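Local structure of aerobactin synthase IucA (5JM8) at residues G139-A144 against Q360-V365; I431-Q434 against L439-G442; H126-L131 against L367-P372. The protein probably catalyses an ATP-dependent ligation step in the biosynthesis of the siderophore aerobactin, as a member of the NRPS-independent siderophore synthetase family. One frame throughout, in Å; residues are numbered along the deposited sequence.

Contact 1: G139-A144 against Q360-V365; sequences GEAEQA and QTNVLV. With ATP (adenosine-5'-triphosphate), chain I.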
loop_
_atom_site.group_PDB
_atom_site.type_symbol
_atom_site.label_atom_id
_atom_site.label_comp_id
_atom_site.label_asym_id
_atom_site.label_seq_id
_atom_site.Cartn_x
_atom_site.Cartn_y
_atom_site.Cartn_z
ATOM N N GLY A 139 -14.006 -6.370 -5.502
ATOM C CA GLY A 139 -15.017 -5.329 -5.483
ATOM C C GLY A 139 -15.310 -4.749 -6.856
ATOM O O GLY A 139 -16.462 -4.486 -7.195
ATOM N N GLU A 140 -14.260 -4.542 -7.644
ATOM C CA GLU A 140 -14.409 -4.009 -8.994
ATOM C C GLU A 140 -15.252 -4.934 -9.867
ATOM O O GLU A 140 -16.151 -4.481 -10.572
ATOM C CB GLU A 140 -13.038 -3.793 -9.640
ATOM C CG GLU A 140 -12.251 -2.627 -9.051
ATOM C CD GLU A 140 -10.856 -2.503 -9.632
ATOM O OE1 GLU A 140 -10.202 -3.544 -9.846
ATOM O OE2 GLU A 140 -10.415 -1.361 -9.880
ATOM N N ALA A 141 -14.957 -6.230 -9.813
ATOM C CA ALA A 141 -15.670 -7.210 -10.624
ATOM C C ALA A 141 -17.136 -7.302 -10.211
ATOM O O ALA A 141 -18.013 -7.461 -11.055
ATOM C CB ALA A 141 -15.004 -8.574 -10.513
ATOM N N GLU A 142 -17.393 -7.191 -8.912
ATOM C CA GLU A 142 -18.745 -7.350 -8.388
ATOM C C GLU A 142 -19.673 -6.222 -8.810
ATOM O O GLU A 142 -20.892 -6.361 -8.733
ATOM C CB GLU A 142 -18.721 -7.433 -6.861
ATOM C CG GLU A 142 -18.183 -8.741 -6.310
ATOM C CD GLU A 142 -18.998 -9.946 -6.731
ATOM O OE1 GLU A 142 -20.223 -9.806 -6.916
ATOM O OE2 GLU A 142 -18.409 -11.037 -6.883
ATOM N N GLN A 143 -19.096 -5.104 -9.239
ATOM C CA GLN A 143 -19.881 -3.942 -9.639
ATOM C C GLN A 143 -19.716 -3.615 -11.119
ATOM O O GLN A 143 -20.176 -2.572 -11.583
ATOM C CB GLN A 143 -19.495 -2.727 -8.795
ATOM C CG GLN A 143 -19.850 -2.872 -7.324
ATOM C CD GLN A 143 -19.522 -1.629 -6.521
ATOM O OE1 GLN A 143 -18.559 -0.918 -6.818
ATOM N NE2 GLN A 143 -20.326 -1.357 -5.500
ATOM N N ALA A 144 -19.075 -4.516 -11.858
ATOM C CA ALA A 144 -18.786 -4.282 -13.269
ATOM C C ALA A 144 -19.834 -4.906 -14.186
ATOM O O ALA A 144 -19.748 -4.778 -15.407
ATOM C CB ALA A 144 -17.403 -4.817 -13.614
ATOM N N GLN A 360 -6.672 -11.094 -7.605
ATOM C CA GLN A 360 -7.457 -11.162 -8.830
ATOM C C GLN A 360 -8.505 -12.265 -8.715
ATOM O O GLN A 360 -8.524 -13.215 -9.493
ATOM C CB GLN A 360 -6.557 -11.399 -10.039
ATOM C CG GLN A 360 -7.244 -11.154 -11.365
ATOM C CD GLN A 360 -6.356 -11.477 -12.550
ATOM O OE1 GLN A 360 -5.305 -12.108 -12.403
ATOM N NE2 GLN A 360 -6.775 -11.046 -13.738
ATOM N N THR A 361 -9.371 -12.122 -7.721
ATOM C CA THR A 361 -10.521 -12.997 -7.558
ATOM C C THR A 361 -11.743 -12.267 -8.096
ATOM O O THR A 361 -12.170 -11.267 -7.525
ATOM C CB THR A 361 -10.727 -13.385 -6.084
ATOM O OG1 THR A 361 -9.513 -13.943 -5.566
ATOM C CG2 THR A 361 -11.862 -14.397 -5.938
ATOM N N ASN A 362 -12.279 -12.750 -9.214
ATOM C CA ASN A 362 -13.415 -12.106 -9.870
ATOM C C ASN A 362 -14.602 -13.048 -10.030
ATOM O O ASN A 362 -14.430 -14.237 -10.305
ATOM C CB ASN A 362 -13.021 -11.580 -11.254
ATOM C CG ASN A 362 -11.788 -10.688 -11.228
ATOM O OD1 ASN A 362 -11.063 -10.597 -12.219
ATOM N ND2 ASN A 362 -11.550 -10.021 -10.104
ATOM N N VAL A 363 -15.808 -12.510 -9.877
ATOM C CA VAL A 363 -17.005 -13.275 -10.184
ATOM C C VAL A 363 -17.060 -13.480 -11.698
ATOM O O VAL A 363 -16.834 -12.551 -12.474
ATOM C CB VAL A 363 -18.283 -12.578 -9.677
ATOM C CG1 VAL A 363 -18.497 -11.246 -10.392
ATOM C CG2 VAL A 363 -19.486 -13.492 -9.842
ATOM N N LEU A 364 -17.347 -14.710 -12.109
ATOM C CA LEU A 364 -17.240 -15.103 -13.510
ATOM C C LEU A 364 -18.163 -14.294 -14.422
ATOM O O LEU A 364 -17.792 -13.959 -15.548
ATOM C CB LEU A 364 -17.547 -16.598 -13.648
ATOM C CG LEU A 364 -17.495 -17.215 -15.048
ATOM C CD1 LEU A 364 -16.105 -17.096 -15.647
ATOM C CD2 LEU A 364 -17.943 -18.674 -15.002
ATOM N N VAL A 365 -19.355 -13.973 -13.925
ATOM C CA VAL A 365 -20.395 -13.355 -14.744
ATOM C C VAL A 365 -19.982 -11.984 -15.286
ATOM O O VAL A 365 -20.435 -11.566 -16.351
ATOM C CB VAL A 365 -21.710 -13.206 -13.944
ATOM C CG1 VAL A 365 -21.537 -12.238 -12.782
ATOM C CG2 VAL A 365 -22.838 -12.750 -14.852
HETATM P PG ATP I . -25.552 -14.146 -3.175
HETATM O O1G ATP I . -25.145 -12.848 -2.524
HETATM O O2G ATP I . -24.520 -14.691 -4.133
HETATM O O3G ATP I . -26.071 -15.181 -2.206
HETATM P PB ATP I . -28.201 -14.499 -4.321
HETATM O O1B ATP I . -29.255 -13.448 -4.565
HETATM O O2B ATP I . -28.401 -15.513 -3.217
HETATM O O3B ATP I . -26.777 -13.743 -4.154
HETATM P PA ATP I . -29.065 -15.918 -6.654
HETATM O O1A ATP I . -30.275 -16.227 -5.809
HETATM O O2A ATP I . -28.409 -17.017 -7.453
HETATM O O3A ATP I . -27.929 -15.279 -5.707
HETATM O "O5'" ATP I . -29.388 -14.718 -7.673
HETATM C "C5'" ATP I . -28.343 -14.278 -8.534
HETATM C "C4'" ATP I . -28.462 -12.796 -8.858
HETATM O "O4'" ATP I . -27.416 -12.456 -9.770
HETATM C "C3'" ATP I . -29.782 -12.426 -9.518
HETATM O "O3'" ATP I . -30.360 -11.302 -8.841
HETATM C "C2'" ATP I . -29.440 -12.085 -10.956
HETATM O "O2'" ATP I . -30.132 -10.922 -11.407
HETATM C "C1'" ATP I . -27.941 -11.837 -10.946
HETATM N N9 ATP I . -27.279 -12.415 -12.138
HETATM C C8 ATP I . -26.573 -11.698 -13.027
HETATM N N7 ATP I . -26.087 -12.496 -14.011
HETATM C C5 ATP I . -26.488 -13.751 -13.745
HETATM C C6 ATP I . -26.317 -15.073 -14.383
HETATM N N6 ATP I . -25.598 -15.175 -15.525
HETATM N N1 ATP I . -26.897 -16.140 -13.788
HETATM C C2 ATP I . -27.610 -16.025 -12.650
HETATM N N3 ATP I . -27.801 -14.851 -12.022
HETATM C C4 ATP I . -27.277 -13.697 -12.509
HETATM O O HOH W 1 -16.013 -10.551 -8.079
#
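Ala141 and Glu142 of helix 138-142 pack on Asn362 and Val363 of strand 360-363, an outermost strand of a mixed four-stranded sheet. The pairing is a buried helix-on-strand packing, and no direct hydrogen bond joins the two segments. The methyl of Ala141 points at the strand and rests against the root of the Asn362 side chain, with Ala141 CB 3.7 Å from Asn362 CB. Val363 answers with CG1, which sits 3.9 Å from Ala141 O. The Glu142 side chain crosses that of Val363 at about a right angle, bringing Glu142 OE2 to 3.2 Å from Val363 CB, a tight fit between an oxygen and a branched carbon. The glutamate chain gets there by folding at its middle bond (chi2 -61°), which turns the acid from the helix flank onto the strand.

A bridging water completes the junction. It donates to Glu142 OE2 at 2.7 Å and accepts the peptide hydrogen of Val363 N, also at 2.7 Å, so helix side chain and strand backbone share one solvent molecule. Further partners fix the carboxylate: Arg446 forms a salt bridge to Glu142 OE2, and Thr263 OG1 hydrogen-bonds Glu142 OE1. With each oxygen engaged, the plane of the acid has little freedom to turn. In the next shell, the amide of Asn362 is tied through ND2 to Leu136 O, just ahead of the helix, while Ser366 OG binds Ala141 O. Beyond Val363 the chain enters helix 364-368, and there it reaches the nucleotide pocket: Val365 lies beside the adenine of ATP, its CG2 methyl 3.4 Å from ATP N7 and 3.7 Å from ATP N6.

Contact 2: I431-Q434 against L439-G442; sequences ILVQ and LPVG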
loop_
_atom_site.group_PDB
_atom_site.type_symbol
_atom_site.label_atom_id
_atom_site.label_comp_id
_atom_site.label_asym_id
_atom_site.label_seq_id
_atom_site.Cartn_x
_atom_site.Cartn_y
_atom_site.Cartn_z
ATOM N N ILE A 431 -19.714 -18.387 -8.898
ATOM C CA ILE A 431 -18.343 -18.793 -9.171
ATOM C C ILE A 431 -17.378 -17.616 -9.107
ATOM O O ILE A 431 -17.427 -16.718 -9.952
ATOM C CB ILE A 431 -18.231 -19.453 -10.558
ATOM C CG1 ILE A 431 -18.942 -20.803 -10.553
ATOM C CG2 ILE A 431 -16.768 -19.648 -10.944
ATOM C CD1 ILE A 431 -19.220 -21.363 -11.937
ATOM N N LEU A 432 -16.499 -17.634 -8.108
ATOM C CA LEU A 432 -15.398 -16.683 -8.036
ATOM C C LEU A 432 -14.135 -17.368 -8.547
ATOM O O LEU A 432 -13.682 -18.367 -7.986
ATOM C CB LEU A 432 -15.203 -16.171 -6.610
ATOM C CG LEU A 432 -16.446 -15.575 -5.945
ATOM C CD1 LEU A 432 -16.178 -15.235 -4.486
ATOM C CD2 LEU A 432 -16.923 -14.343 -6.701
ATOM N N VAL A 433 -13.584 -16.832 -9.630
ATOM C CA VAL A 433 -12.394 -17.403 -10.247
ATOM C C VAL A 433 -11.151 -16.747 -9.670
ATOM O O VAL A 433 -10.842 -15.598 -9.979
ATOM C CB VAL A 433 -12.411 -17.234 -11.781
ATOM C CG1 VAL A 433 -11.149 -17.811 -12.406
ATOM C CG2 VAL A 433 -13.638 -17.910 -12.367
ATOM N N GLN A 434 -10.449 -17.486 -8.818
ATOM C CA GLN A 434 -9.213 -17.002 -8.230
ATOM C C GLN A 434 -8.109 -17.053 -9.270
ATOM O O GLN A 434 -7.641 -18.133 -9.631
ATOM C CB GLN A 434 -8.834 -17.839 -7.010
ATOM C CG GLN A 434 -7.634 -17.306 -6.235
ATOM C CD GLN A 434 -7.141 -18.278 -5.178
ATOM O OE1 GLN A 434 -7.387 -19.482 -5.258
ATOM N NE2 GLN A 434 -6.443 -17.754 -4.180
ATOM N N LEU A 439 -4.572 -16.029 -14.952
ATOM C CA LEU A 439 -4.805 -17.462 -15.137
ATOM C C LEU A 439 -5.548 -18.026 -13.930
ATOM O O LEU A 439 -5.173 -17.744 -12.796
ATOM C CB LEU A 439 -3.480 -18.208 -15.329
ATOM C CG LEU A 439 -3.589 -19.713 -15.592
ATOM C CD1 LEU A 439 -4.054 -19.977 -17.016
ATOM C CD2 LEU A 439 -2.266 -20.411 -15.317
ATOM N N PRO A 440 -6.605 -18.827 -14.161
ATOM C CA PRO A 440 -7.281 -19.429 -13.006
ATOM C C PRO A 440 -6.361 -20.359 -12.215
ATOM O O PRO A 440 -5.800 -21.295 -12.786
ATOM C CB PRO A 440 -8.437 -20.217 -13.637
ATOM C CG PRO A 440 -8.629 -19.620 -14.984
ATOM C CD PRO A 440 -7.274 -19.173 -15.427
ATOM N N VAL A 441 -6.212 -20.096 -10.919
ATOM C CA VAL A 441 -5.379 -20.927 -10.054
ATOM C C VAL A 441 -6.175 -21.465 -8.869
ATOM O O VAL A 441 -5.625 -22.137 -7.995
ATOM C CB VAL A 441 -4.154 -20.145 -9.527
ATOM C CG1 VAL A 441 -3.254 -19.739 -10.678
ATOM C CG2 VAL A 441 -4.593 -18.922 -8.741
ATOM N N GLY A 442 -7.471 -21.171 -8.838
ATOM C CA GLY A 442 -8.323 -21.648 -7.766
ATOM C C GLY A 442 -9.771 -21.226 -7.909
ATOM O O GLY A 442 -10.117 -20.449 -8.799
HETATM O O HOH W 2 -4.849 -21.128 -5.412
#
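Gln434 meets Val441 and Gly442 across a beta hairpin made of strands 431-435 and 440-445, and the meeting is a classic beta bulge: two consecutive residues on one strand face a single residue on the other. The hydrogen bonds carry the signature. Gln434 O accepts the peptide hydrogen of Val441 N at 2.7 Å in a nearly straight bond (169°), and a second, weak one from Gly442 N at 3.1 Å. The Val441 CG2 methyl lies close to the same oxygen, 3.3 Å from Gln434 O. In the other direction, Gln434 N donates to Gly442 O at 3.0 Å with a more bent angle of 137°, the donor lying well above the carbonyl plane. Gln434 and Gly442 thus form an antiparallel hydrogen-bonded pair, with Val441 as the extra residue of the bulge.

Apolar contacts lie beside this backbone core. The Val433 and Pro440 side chains lie alongside each other, directed alike, with Val433 CG1 3.8 Å from Pro440 CB; the proline also packs on Trp401 and Ala404 of helix 394-420. Both Gln434 and Val441 also touch Leu436 of the second subunit, so the hairpin contributes to a subunit interface.

The Gln434 chain runs out extended, CG opposite the backbone N (chi1 -173°), and this carries its amide across Gly442, with Gln434 OE1 3.4 Å from Gly442 CA. One water ties the amide to the bulge, donating a hydrogen bond to Gln434 OE1 and another to Val441 O, at 2.9 Å from the latter.

Contact 3: H126-L131 against L367-P372; sequences HDWAAL and LTQAAP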
loop_
_atom_site.group_PDB
_atom_site.type_symbol
_atom_site.label_atom_id
_atom_site.label_comp_id
_atom_site.label_asym_id
_atom_site.label_seq_id
_atom_site.Cartn_x
_atom_site.Cartn_y
_atom_site.Cartn_z
ATOM N N HIS A 126 -18.535 5.797 -16.998
ATOM C CA HIS A 126 -17.501 6.105 -17.980
ATOM C C HIS A 126 -16.173 5.476 -17.585
ATOM O O HIS A 126 -15.208 5.504 -18.348
ATOM C CB HIS A 126 -17.341 7.616 -18.134
ATOM C CG HIS A 126 -18.547 8.294 -18.704
ATOM N ND1 HIS A 126 -18.659 8.615 -20.039
ATOM C CD2 HIS A 126 -19.695 8.708 -18.119
ATOM C CE1 HIS A 126 -19.824 9.200 -20.251
ATOM N NE2 HIS A 126 -20.471 9.271 -19.102
ATOM N N ASP A 127 -16.131 4.911 -16.384
ATOM C CA ASP A 127 -14.954 4.206 -15.905
ATOM C C ASP A 127 -14.892 2.775 -16.429
ATOM O O ASP A 127 -13.865 2.110 -16.292
ATOM C CB ASP A 127 -14.931 4.185 -14.374
ATOM C CG ASP A 127 -16.193 3.584 -13.781
ATOM O OD1 ASP A 127 -17.288 3.876 -14.302
ATOM O OD2 ASP A 127 -16.094 2.819 -12.797
ATOM N N TRP A 128 -15.981 2.304 -17.033
ATOM C CA TRP A 128 -16.109 0.883 -17.336
ATOM C C TRP A 128 -15.053 0.404 -18.327
ATOM O O TRP A 128 -14.387 -0.601 -18.086
ATOM C CB TRP A 128 -17.504 0.559 -17.875
ATOM C CG TRP A 128 -17.777 -0.915 -17.872
ATOM C CD1 TRP A 128 -18.430 -1.628 -16.907
ATOM C CD2 TRP A 128 -17.378 -1.864 -18.871
ATOM N NE1 TRP A 128 -18.469 -2.959 -17.248
ATOM C CE2 TRP A 128 -17.830 -3.130 -18.449
ATOM C CE3 TRP A 128 -16.686 -1.764 -20.081
ATOM C CZ2 TRP A 128 -17.613 -4.286 -19.195
ATOM C CZ3 TRP A 128 -16.474 -2.913 -20.822
ATOM C CH2 TRP A 128 -16.934 -4.156 -20.375
ATOM N N ALA A 129 -14.898 1.118 -19.436
ATOM C CA ALA A 129 -13.936 0.728 -20.465
ATOM C C ALA A 129 -12.508 0.682 -19.921
ATOM O O ALA A 129 -11.669 -0.066 -20.423
ATOM C CB ALA A 129 -14.014 1.680 -21.645
ATOM N N ALA A 130 -12.241 1.478 -18.891
ATOM C CA ALA A 130 -10.909 1.542 -18.296
ATOM C C ALA A 130 -10.593 0.305 -17.454
ATOM O O ALA A 130 -9.437 0.071 -17.103
ATOM C CB ALA A 130 -10.777 2.795 -17.449
ATOM N N LEU A 131 -11.620 -0.476 -17.125
ATOM C CA LEU A 131 -11.441 -1.709 -16.358
ATOM C C LEU A 131 -10.663 -2.761 -17.144
ATOM O O LEU A 131 -10.103 -3.692 -16.566
ATOM C CB LEU A 131 -12.797 -2.287 -15.943
ATOM C CG LEU A 131 -13.655 -1.482 -14.962
ATOM C CD1 LEU A 131 -14.971 -2.203 -14.696
ATOM C CD2 LEU A 131 -12.915 -1.231 -13.658
ATOM N N LEU A 367 -16.929 -11.205 -16.132
ATOM C CA LEU A 367 -15.865 -11.402 -17.109
ATOM C C LEU A 367 -16.445 -11.781 -18.462
ATOM O O LEU A 367 -16.052 -11.242 -19.496
ATOM C CB LEU A 367 -14.893 -12.485 -16.633
ATOM C CG LEU A 367 -14.173 -12.217 -15.313
ATOM C CD1 LEU A 367 -13.428 -13.457 -14.860
ATOM C CD2 LEU A 367 -13.219 -11.041 -15.449
ATOM N N THR A 368 -17.387 -12.714 -18.444
ATOM C CA THR A 368 -18.013 -13.203 -19.664
ATOM C C THR A 368 -18.910 -12.158 -20.317
ATOM O O THR A 368 -19.079 -12.160 -21.537
ATOM C CB THR A 368 -18.863 -14.436 -19.385
ATOM O OG1 THR A 368 -19.921 -14.072 -18.492
ATOM C CG2 THR A 368 -18.024 -15.539 -18.762
ATOM N N GLN A 369 -19.492 -11.286 -19.491
ATOM C CA GLN A 369 -20.431 -10.258 -19.948
ATOM C C GLN A 369 -19.955 -9.547 -21.206
ATOM O O GLN A 369 -18.819 -9.071 -21.279
ATOM C CB GLN A 369 -20.671 -9.222 -18.838
ATOM C CG GLN A 369 -21.328 -7.907 -19.312
ATOM C CD GLN A 369 -21.414 -6.853 -18.218
ATOM O OE1 GLN A 369 -22.468 -6.260 -17.993
ATOM N NE2 GLN A 369 -20.301 -6.608 -17.543
ATOM N N ALA A 370 -20.838 -9.475 -22.195
ATOM C CA ALA A 370 -20.547 -8.750 -23.420
ATOM C C ALA A 370 -20.366 -7.273 -23.099
ATOM O O ALA A 370 -21.124 -6.700 -22.318
ATOM C CB ALA A 370 -21.655 -8.950 -24.436
ATOM N N ALA A 371 -19.347 -6.665 -23.693
ATOM C CA ALA A 371 -19.056 -5.261 -23.451
ATOM C C ALA A 371 -20.201 -4.376 -23.940
ATOM O O ALA A 371 -20.645 -4.519 -25.080
ATOM C CB ALA A 371 -17.765 -4.873 -24.133
ATOM N N PRO A 372 -20.690 -3.465 -23.078
ATOM C CA PRO A 372 -21.730 -2.536 -23.532
ATOM C C PRO A 372 -21.311 -1.702 -24.741
ATOM O O PRO A 372 -22.160 -1.350 -25.560
ATOM C CB PRO A 372 -21.957 -1.643 -22.310
ATOM C CG PRO A 372 -21.583 -2.491 -21.154
ATOM C CD PRO A 372 -20.441 -3.336 -21.630
#
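The loop between helices 101-124 and 138-142 sends Trp128 onto Gln369, Ala371 and Pro372, the chain that leaves the C-terminal end of helix 364-368. Trp128 turns its CB toward that chain, and the six-membered ring does the touching. Pro372 lies over one face in a CH-pi contact: its CD methylene stands 3.9 Å from the centroid of the Trp128 six-membered ring, only 13° off the ring normal. Ala371 CA approaches the same ring obliquely, 3.9 Å from Trp128 CH2, with its methyl equally near.

Gln369 is the first residue to depart from helical geometry, and from there the backbone runs extended through Ala371, which is how one short piece of chain reaches both an edge and a face of the indole. The glutamine chain is stretched out, CG trans to the backbone N (chi1 164°), and passes the tryptophan running the other way. Its amide stands nearly upright to the indole plane and presents NE2 to the ring edge, 3.9 Å from Trp128 CZ2.

Trp128 NE1 and Gln369 NE2 share a hydrogen-bond acceptor, Ala144 O. At the other end of the amide, Gln369 OE1 accepts from Leu146 N and Val147 N, so both ends of the group are held and its flip is fixed. Earlier in the loop, His126 meets the ring of Phe173 of the third subunit edge-to-face.

Contacts 1 and 2 lie on one sheet, where strands 360-363 and 431-435 are neighbours: Val433 N probably hydrogen-bonds Asn362 O at 2.8 Å, and Leu364 N likewise Ile431 O at 2.9 Å. Leu432 CD2 also packs 3.6 Å from Glu142 OE2. Contact 1 is nested within the long loop closed by contact 3, and both use helix 364-368; their centres are about 11 Å apart. Contacts 2 and 3 do not touch, with centres about 19 Å apart. Around the nucleotide, contact 1 supplies Val365 to the pocket, whereas the side chains of Leu432 and Gln369 each lie about 8 Å from the bound ATP.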